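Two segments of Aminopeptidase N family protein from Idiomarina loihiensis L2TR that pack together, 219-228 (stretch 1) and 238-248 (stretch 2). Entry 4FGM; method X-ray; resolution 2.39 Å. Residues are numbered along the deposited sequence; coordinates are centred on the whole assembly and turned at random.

Stretch 1, residues 219-228: PFQSYTFLTM
Stretch 2 238-248: EHRNSTALLCS

The ring of Tyr 223 lies beneath the start of the neighbouring strand: Ser 242 CA sits 3.9 Å from the centroid of the Tyr 223 ring, 18° off the ring normal, so its C-H points at the aromatic face. The t rotamer of Tyr 223 (chi1 -170°, chi2 -83°) makes this possible; its CA-to-CB bond points sideways, yet the ring end comes nearer, bringing Tyr 223 OH to 3.2 Å from Thr 243 CB. A water anchors the hydroxyl, 2.6 Å from Tyr 223 OH, and accepts a hydrogen bond from His 239 N at 3.1 Å.

Beyond this ring the two segments form a parallel pair of strands, whose axes approach to 4.6 Å and cross at -31°, a twist usual for extended chains. The register is one to one: Thr 224 faces Ser 242 (CA to CA 4.6 Å), Phe 225 Thr 243 (5.3 Å), Leu 226 Ala 244 (4.8 Å), Thr 227 Leu 245 (4.7 Å) and Met 228 Leu 246 (4.8 Å). Phi/psi values are extended throughout, from -128/131 at Thr 224 to -98/127 at Met 228, and from -167/174 at Ser 242 to -125/116 at Leu 246. Just before the second strand, Asn 241 departs from this conformation at -140/23.

Six backbone hydrogen bonds zigzag between the strands, as parallel pairing requires. Thr 224 N donates to Asn 241 O (3.2 Å), and Thr 243 N returns to Thr 224 O (3.1 Å). Leu 226 N then reaches Thr 243 O (2.8 Å) and Leu 245 N reaches Leu 226 O (2.7 Å). Finally Met 228 N meets Leu 245 O at 2.8 Å, nearly linear at 178°, and Cys 247 N meets Met 228 O at 3.0 Å. Several carbonyls also receive CA-H contacts, including Tyr 223 CA to Asn 241 O (3.2 Å) and Ser 242 CA to Thr 224 O (3.2 Å).

Side chains alternate between the two sheet faces. Phe 225 (m, -70°; chi2 90°), Thr 227 (m), Thr 243 (t) and Leu 245 (m, t) share one face. There Phe 225 CD2 lies 3.6 Å from Thr 243 CG2, while Leu 245 CD1 meets the Phe 225 ring at its edge, 4.3 Å from CD2. The same Leu 245 CD1 is 3.6 Å from Thr 227 OG1, and Thr 227 CG2 is 3.7 Å from Cys 247 SG. Thr 224, Leu 226, Met 228, Ser 242, Ala 244 and Leu 246 occupy the other face; selenomethionine Met 228 (m, t, m) places CB 3.8 Å from CD1 of Leu 246 (t, p), an apolar contact.

At the entrance, Phe 220 (p, 44°) points toward the second segment, its CB 3.7 Å from Asn 241 CB. A second water bridges the segments, lying 3.0 Å from each of Ser 222 OG, Thr 224 OG1 and Asn 241 O, and donating to the last. Together the segments bury 735 Å².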

ATOM      1  N   PRO A 219       1.266 -18.185   9.196  1.00 52.80           N
ATOM      2  CA  PRO A 219       0.174 -17.921  10.143  1.00 51.65           C
ATOM      3  C   PRO A 219      -1.226 -18.219   9.607  1.00 49.08           C
ATOM      4  O   PRO A 219      -2.216 -18.025  10.304  1.00 53.42           O
ATOM      5  CB  PRO A 219       0.363 -16.443  10.472  1.00 51.41           C
ATOM      6  CG  PRO A 219       0.824 -15.884   9.161  1.00 46.82           C
ATOM      7  CD  PRO A 219       1.841 -16.923   8.694  1.00 53.32           C
ATOM      8  N   PHE A 220      -1.307 -18.693   8.370  1.00 45.41           N
ATOM      9  CA  PHE A 220      -2.594 -19.009   7.750  1.00 42.86           C
ATOM     10  C   PHE A 220      -2.595 -20.449   7.234  1.00 44.87           C
ATOM     11  O   PHE A 220      -1.540 -21.075   7.135  1.00 48.15           O
ATOM     12  CB  PHE A 220      -2.860 -18.042   6.585  1.00 44.35           C
ATOM     13  CG  PHE A 220      -1.655 -17.812   5.702  1.00 42.00           C
ATOM     14  CD1 PHE A 220      -0.901 -16.647   5.820  1.00 39.94           C
ATOM     15  CD2 PHE A 220      -1.268 -18.768   4.766  1.00 37.61           C
ATOM     16  CE1 PHE A 220       0.234 -16.441   5.027  1.00 42.98           C
ATOM     17  CE2 PHE A 220      -0.132 -18.574   3.970  1.00 39.10           C
ATOM     18  CZ  PHE A 220       0.617 -17.405   4.098  1.00 42.18           C
ATOM     19  N   GLN A 221      -3.771 -20.974   6.904  1.00 45.83           N
ATOM     20  CA  GLN A 221      -3.854 -22.338   6.388  1.00 53.17           C
ATOM     21  C   GLN A 221      -4.060 -22.373   4.879  1.00 51.22           C
ATOM     22  O   GLN A 221      -3.943 -23.423   4.249  1.00 53.18           O
ATOM     23  CB  GLN A 221      -4.972 -23.109   7.083  1.00 62.30           C
ATOM     24  CG  GLN A 221      -4.677 -23.401   8.538  1.00 75.18           C
ATOM     25  CD  GLN A 221      -5.811 -24.134   9.212  1.00 87.70           C
ATOM     26  OE1 GLN A 221      -5.826 -25.366   9.274  1.00 94.39           O
ATOM     27  NE2 GLN A 221      -6.787 -23.378   9.708  1.00 88.11           N
ATOM     28  N   SER A 222      -4.371 -21.215   4.309  1.00 47.12           N
ATOM     29  CA  SER A 222      -4.570 -21.077   2.873  1.00 45.36           C
ATOM     30  C   SER A 222      -4.489 -19.581   2.598  1.00 44.66           C
ATOM     31  O   SER A 222      -4.664 -18.777   3.514  1.00 41.93           O
ATOM     32  CB  SER A 222      -5.932 -21.620   2.455  1.00 41.36           C
ATOM     33  OG  SER A 222      -6.967 -20.784   2.924  1.00 46.72           O
ATOM     34  N   TYR A 223      -4.214 -19.198   1.357  1.00 40.56           N
ATOM     35  CA  TYR A 223      -4.110 -17.780   1.053  1.00 41.90           C
ATOM     36  C   TYR A 223      -4.634 -17.438  -0.339  1.00 41.96           C
ATOM     37  O   TYR A 223      -4.423 -18.191  -1.294  1.00 43.00           O
ATOM     38  CB  TYR A 223      -2.656 -17.336   1.215  1.00 39.93           C
ATOM     39  CG  TYR A 223      -2.454 -15.841   1.163  1.00 44.08           C
ATOM     40  CD1 TYR A 223      -2.361 -15.171  -0.057  1.00 38.99           C
ATOM     41  CD2 TYR A 223      -2.349 -15.097   2.337  1.00 41.23           C
ATOM     42  CE1 TYR A 223      -2.162 -13.800  -0.105  1.00 36.87           C
ATOM     43  CE2 TYR A 223      -2.154 -13.721   2.297  1.00 32.60           C
ATOM     44  CZ  TYR A 223      -2.056 -13.080   1.071  1.00 38.13           C
ATOM     45  OH  TYR A 223      -1.805 -11.728   1.029  1.00 44.79           O
ATOM     46  N   THR A 224      -5.316 -16.300  -0.446  1.00 39.02           N
ATOM     47  CA  THR A 224      -5.895 -15.881  -1.719  1.00 40.85           C
ATOM     48  C   THR A 224      -5.526 -14.466  -2.133  1.00 36.80           C
ATOM     49  O   THR A 224      -5.659 -13.520  -1.349  1.00 42.51           O
ATOM     50  CB  THR A 224      -7.431 -15.920  -1.681  1.00 43.77           C
ATOM     51  OG1 THR A 224      -7.868 -17.046  -0.911  1.00 49.11           O
ATOM     52  CG2 THR A 224      -7.983 -16.019  -3.107  1.00 41.64           C
ATOM     53  N   PHE A 225      -5.081 -14.324  -3.376  1.00 40.72           N
ATOM     54  CA  PHE A 225      -4.732 -13.011  -3.913  1.00 43.35           C
ATOM     55  C   PHE A 225      -5.934 -12.527  -4.721  1.00 37.96           C
ATOM     56  O   PHE A 225      -6.108 -12.931  -5.873  1.00 39.65           O
ATOM     57  CB  PHE A 225      -3.506 -13.105  -4.824  1.00 41.20           C
ATOM     58  CG  PHE A 225      -2.219 -13.384  -4.100  1.00 40.67           C
ATOM     59  CD1 PHE A 225      -1.787 -14.689  -3.890  1.00 37.74           C
ATOM     60  CD2 PHE A 225      -1.434 -12.338  -3.633  1.00 41.34           C
ATOM     61  CE1 PHE A 225      -0.571 -14.946  -3.236  1.00 34.88           C
ATOM     62  CE2 PHE A 225      -0.229 -12.585  -2.982  1.00 36.83           C
ATOM     63  CZ  PHE A 225       0.201 -13.891  -2.778  1.00 40.39           C
ATOM     64  N   LEU A 226      -6.775 -11.691  -4.106  1.00 35.21           N
ATOM     65  CA  LEU A 226      -7.968 -11.168  -4.773  1.00 36.27           C
ATOM     66  C   LEU A 226      -7.549  -9.977  -5.625  1.00 44.01           C
ATOM     67  O   LEU A 226      -7.145  -8.935  -5.104  1.00 48.09           O
ATOM     68  CB  LEU A 226      -9.012 -10.748  -3.736  1.00 36.91           C
ATOM     69  CG  LEU A 226      -9.371 -11.836  -2.720  1.00 42.12           C
ATOM     70  CD1 LEU A 226     -10.430 -11.301  -1.753  1.00 42.82           C
ATOM     71  CD2 LEU A 226      -9.886 -13.084  -3.441  1.00 39.90           C
ATOM     72  N   THR A 227      -7.669 -10.129  -6.938  1.00 38.16           N
ATOM     73  CA  THR A 227      -7.219  -9.090  -7.847  1.00 39.62           C
ATOM     74  C   THR A 227      -8.221  -8.477  -8.800  1.00 42.09           C
ATOM     75  O   THR A 227      -8.837  -9.171  -9.603  1.00 41.05           O
ATOM     76  CB  THR A 227      -6.045  -9.622  -8.705  1.00 37.73           C
ATOM     77  OG1 THR A 227      -5.052 -10.191  -7.844  1.00 41.65           O
ATOM     78  CG2 THR A 227      -5.415  -8.502  -9.517  1.00 33.80           C
HETATM   79  N   MSE A 228      -8.370  -7.161  -8.706  1.00 36.92           N
HETATM   80  CA  MSE A 228      -9.229  -6.418  -9.615  1.00 42.99           C
HETATM   81  C   MSE A 228      -8.281  -5.845 -10.676  1.00 40.52           C
HETATM   82  O   MSE A 228      -7.276  -5.188 -10.356  1.00 39.04           O
HETATM   83  CB  MSE A 228      -9.960  -5.294  -8.883  1.00 44.04           C
HETATM   84  CG  MSE A 228     -11.167  -5.769  -8.115  1.00 54.85           C
HETATM   85 SE   MSE A 228     -11.969  -4.359  -7.078  1.00 59.86          SE
HETATM   86  CE  MSE A 228     -10.619  -4.249  -5.695  1.00 45.97           C
ATOM     87  N   GLU A 238      -3.465  -5.635   2.821  1.00 37.45           N
ATOM     88  CA  GLU A 238      -3.158  -6.919   3.427  1.00 35.88           C
ATOM     89  C   GLU A 238      -4.246  -7.416   4.364  1.00 41.57           C
ATOM     90  O   GLU A 238      -4.997  -6.629   4.939  1.00 44.19           O
ATOM     91  CB  GLU A 238      -1.853  -6.824   4.214  1.00 32.98           C
ATOM     92  CG  GLU A 238      -1.951  -5.955   5.454  1.00 33.10           C
ATOM     93  CD  GLU A 238      -1.831  -4.476   5.154  1.00 44.52           C
ATOM     94  OE1 GLU A 238      -1.998  -4.082   3.980  1.00 52.02           O
ATOM     95  OE2 GLU A 238      -1.578  -3.704   6.099  1.00 41.44           O
ATOM     96  N   HIS A 239      -4.305  -8.735   4.516  1.00 39.58           N
ATOM     97  CA  HIS A 239      -5.261  -9.385   5.407  1.00 37.73           C
ATOM     98  C   HIS A 239      -4.626 -10.684   5.907  1.00 38.88           C
ATOM     99  O   HIS A 239      -3.653 -11.174   5.315  1.00 37.88           O
ATOM    100  CB  HIS A 239      -6.583  -9.628   4.674  1.00 36.35           C
ATOM    101  CG  HIS A 239      -7.289  -8.363   4.305  1.00 38.77           C
ATOM    102  ND1 HIS A 239      -7.840  -7.520   5.247  1.00 38.54           N
ATOM    103  CD2 HIS A 239      -7.462  -7.754   3.108  1.00 36.01           C
ATOM    104  CE1 HIS A 239      -8.319  -6.443   4.647  1.00 35.74           C
ATOM    105  NE2 HIS A 239      -8.102  -6.560   3.349  1.00 34.36           N
ATOM    106  N   ARG A 240      -5.159 -11.229   7.001  1.00 41.75           N
ATOM    107  CA  ARG A 240      -4.595 -12.436   7.598  1.00 41.70           C
ATOM    108  C   ARG A 240      -4.410 -13.637   6.683  1.00 43.67           C
ATOM    109  O   ARG A 240      -3.424 -14.350   6.819  1.00 42.97           O
ATOM    110  CB  ARG A 240      -5.384 -12.835   8.848  1.00 33.85           C
ATOM    111  CG  ARG A 240      -6.834 -13.214   8.636  1.00 40.87           C
ATOM    112  CD  ARG A 240      -7.541 -13.249   9.976  1.00 38.73           C
ATOM    113  NE  ARG A 240      -7.744 -11.902  10.505  1.00 42.26           N
ATOM    114  CZ  ARG A 240      -8.224 -11.638  11.715  1.00 43.23           C
ATOM    115  NH1 ARG A 240      -8.543 -12.632  12.524  1.00 42.21           N
ATOM    116  NH2 ARG A 240      -8.410 -10.385  12.111  1.00 38.13           N
ATOM    117  N   ASN A 241      -5.320 -13.871   5.745  1.00 37.48           N
ATOM    118  CA  ASN A 241      -5.131 -15.014   4.855  1.00 36.73           C
ATOM    119  C   ASN A 241      -5.510 -14.688   3.407  1.00 42.42           C
ATOM    120  O   ASN A 241      -5.803 -15.575   2.597  1.00 46.24           O
ATOM    121  CB  ASN A 241      -5.908 -16.231   5.379  1.00 31.07           C
ATOM    122  CG  ASN A 241      -7.415 -16.112   5.178  1.00 41.99           C
ATOM    123  OD1 ASN A 241      -7.955 -15.010   5.053  1.00 44.18           O
ATOM    124  ND2 ASN A 241      -8.103 -17.262   5.159  1.00 37.46           N
ATOM    125  N   SER A 242      -5.472 -13.397   3.091  1.00 42.32           N
ATOM    126  CA  SER A 242      -5.795 -12.918   1.751  1.00 38.63           C
ATOM    127  C   SER A 242      -5.351 -11.466   1.595  1.00 44.78           C
ATOM    128  O   SER A 242      -4.899 -10.820   2.550  1.00 39.63           O
ATOM    129  CB  SER A 242      -7.303 -12.984   1.509  1.00 35.32           C
ATOM    130  OG  SER A 242      -7.967 -11.995   2.274  1.00 30.13           O
ATOM    131  N   THR A 243      -5.487 -10.958   0.380  1.00 40.28           N
ATOM    132  CA  THR A 243      -5.157  -9.575   0.102  1.00 44.98           C
ATOM    133  C   THR A 243      -6.025  -9.118  -1.054  1.00 45.80           C
ATOM    134  O   THR A 243      -6.402  -9.917  -1.910  1.00 44.50           O
ATOM    135  CB  THR A 243      -3.653  -9.385  -0.253  1.00 45.25           C
ATOM    136  OG1 THR A 243      -3.388  -7.990  -0.457  1.00 41.60           O
ATOM    137  CG2 THR A 243      -3.281 -10.156  -1.508  1.00 36.27           C
ATOM    138  N   ALA A 244      -6.375  -7.838  -1.047  1.00 44.86           N
ATOM    139  CA  ALA A 244      -7.181  -7.259  -2.115  1.00 36.01           C
ATOM    140  C   ALA A 244      -6.253  -6.335  -2.908  1.00 41.98           C
ATOM    141  O   ALA A 244      -5.664  -5.394  -2.359  1.00 43.62           O
ATOM    142  CB  ALA A 244      -8.357  -6.473  -1.531  1.00 35.76           C
ATOM    143  N   LEU A 245      -6.119  -6.621  -4.199  1.00 40.52           N
ATOM    144  CA  LEU A 245      -5.251  -5.843  -5.067  1.00 39.57           C
ATOM    145  C   LEU A 245      -5.988  -5.194  -6.225  1.00 39.19           C
ATOM    146  O   LEU A 245      -6.955  -5.740  -6.750  1.00 41.74           O
ATOM    147  CB  LEU A 245      -4.169  -6.741  -5.666  1.00 42.21           C
ATOM    148  CG  LEU A 245      -3.405  -7.705  -4.762  1.00 41.34           C
ATOM    149  CD1 LEU A 245      -2.619  -8.685  -5.643  1.00 39.73           C
ATOM    150  CD2 LEU A 245      -2.487  -6.918  -3.819  1.00 32.36           C
ATOM    151  N   LEU A 246      -5.513  -4.022  -6.620  1.00 40.77           N
ATOM    152  CA  LEU A 246      -6.059  -3.323  -7.775  1.00 41.56           C
ATOM    153  C   LEU A 246      -4.825  -3.088  -8.631  1.00 40.70           C
ATOM    154  O   LEU A 246      -3.899  -2.405  -8.205  1.00 38.74           O
ATOM    155  CB  LEU A 246      -6.676  -1.984  -7.385  1.00 41.75           C
ATOM    156  CG  LEU A 246      -7.150  -1.175  -8.597  1.00 44.62           C
ATOM    157  CD1 LEU A 246      -8.256  -1.934  -9.325  1.00 38.62           C
ATOM    158  CD2 LEU A 246      -7.634   0.195  -8.139  1.00 44.02           C
ATOM    159  N   CYS A 247      -4.790  -3.679  -9.818  1.00 40.98           N
ATOM    160  CA  CYS A 247      -3.628  -3.511 -10.682  1.00 38.58           C
ATOM    161  C   CYS A 247      -3.986  -3.188 -12.121  1.00 36.21           C
ATOM    162  O   CYS A 247      -5.123  -3.363 -12.553  1.00 40.29           O
ATOM    163  CB  CYS A 247      -2.758  -4.769 -10.654  1.00 41.40           C
ATOM    164  SG  CYS A 247      -3.472  -6.142 -11.546  1.00 56.94           S
ATOM    165  N   SER A 248      -2.989  -2.721 -12.864  1.00 38.54           N
ATOM    166  CA  SER A 248      -3.176  -2.371 -14.265  1.00 38.49           C
ATOM    167  C   SER A 248      -3.060  -3.618 -15.123  1.00 40.93           C
ATOM    168  O   SER A 248      -2.241  -4.501 -14.859  1.00 39.31           O
ATOM    169  CB  SER A 248      -2.136  -1.337 -14.680  1.00 39.68           C
ATOM    170  OG  SER A 248      -2.245  -0.192 -13.854  1.00 44.57           O
TER
HETATM  171  O   HOH W   1      -7.393 -18.040   1.860  1.00 43.31           O
HETATM  172  O   HOH W   2      -1.954 -10.295   3.230  1.00 38.20           O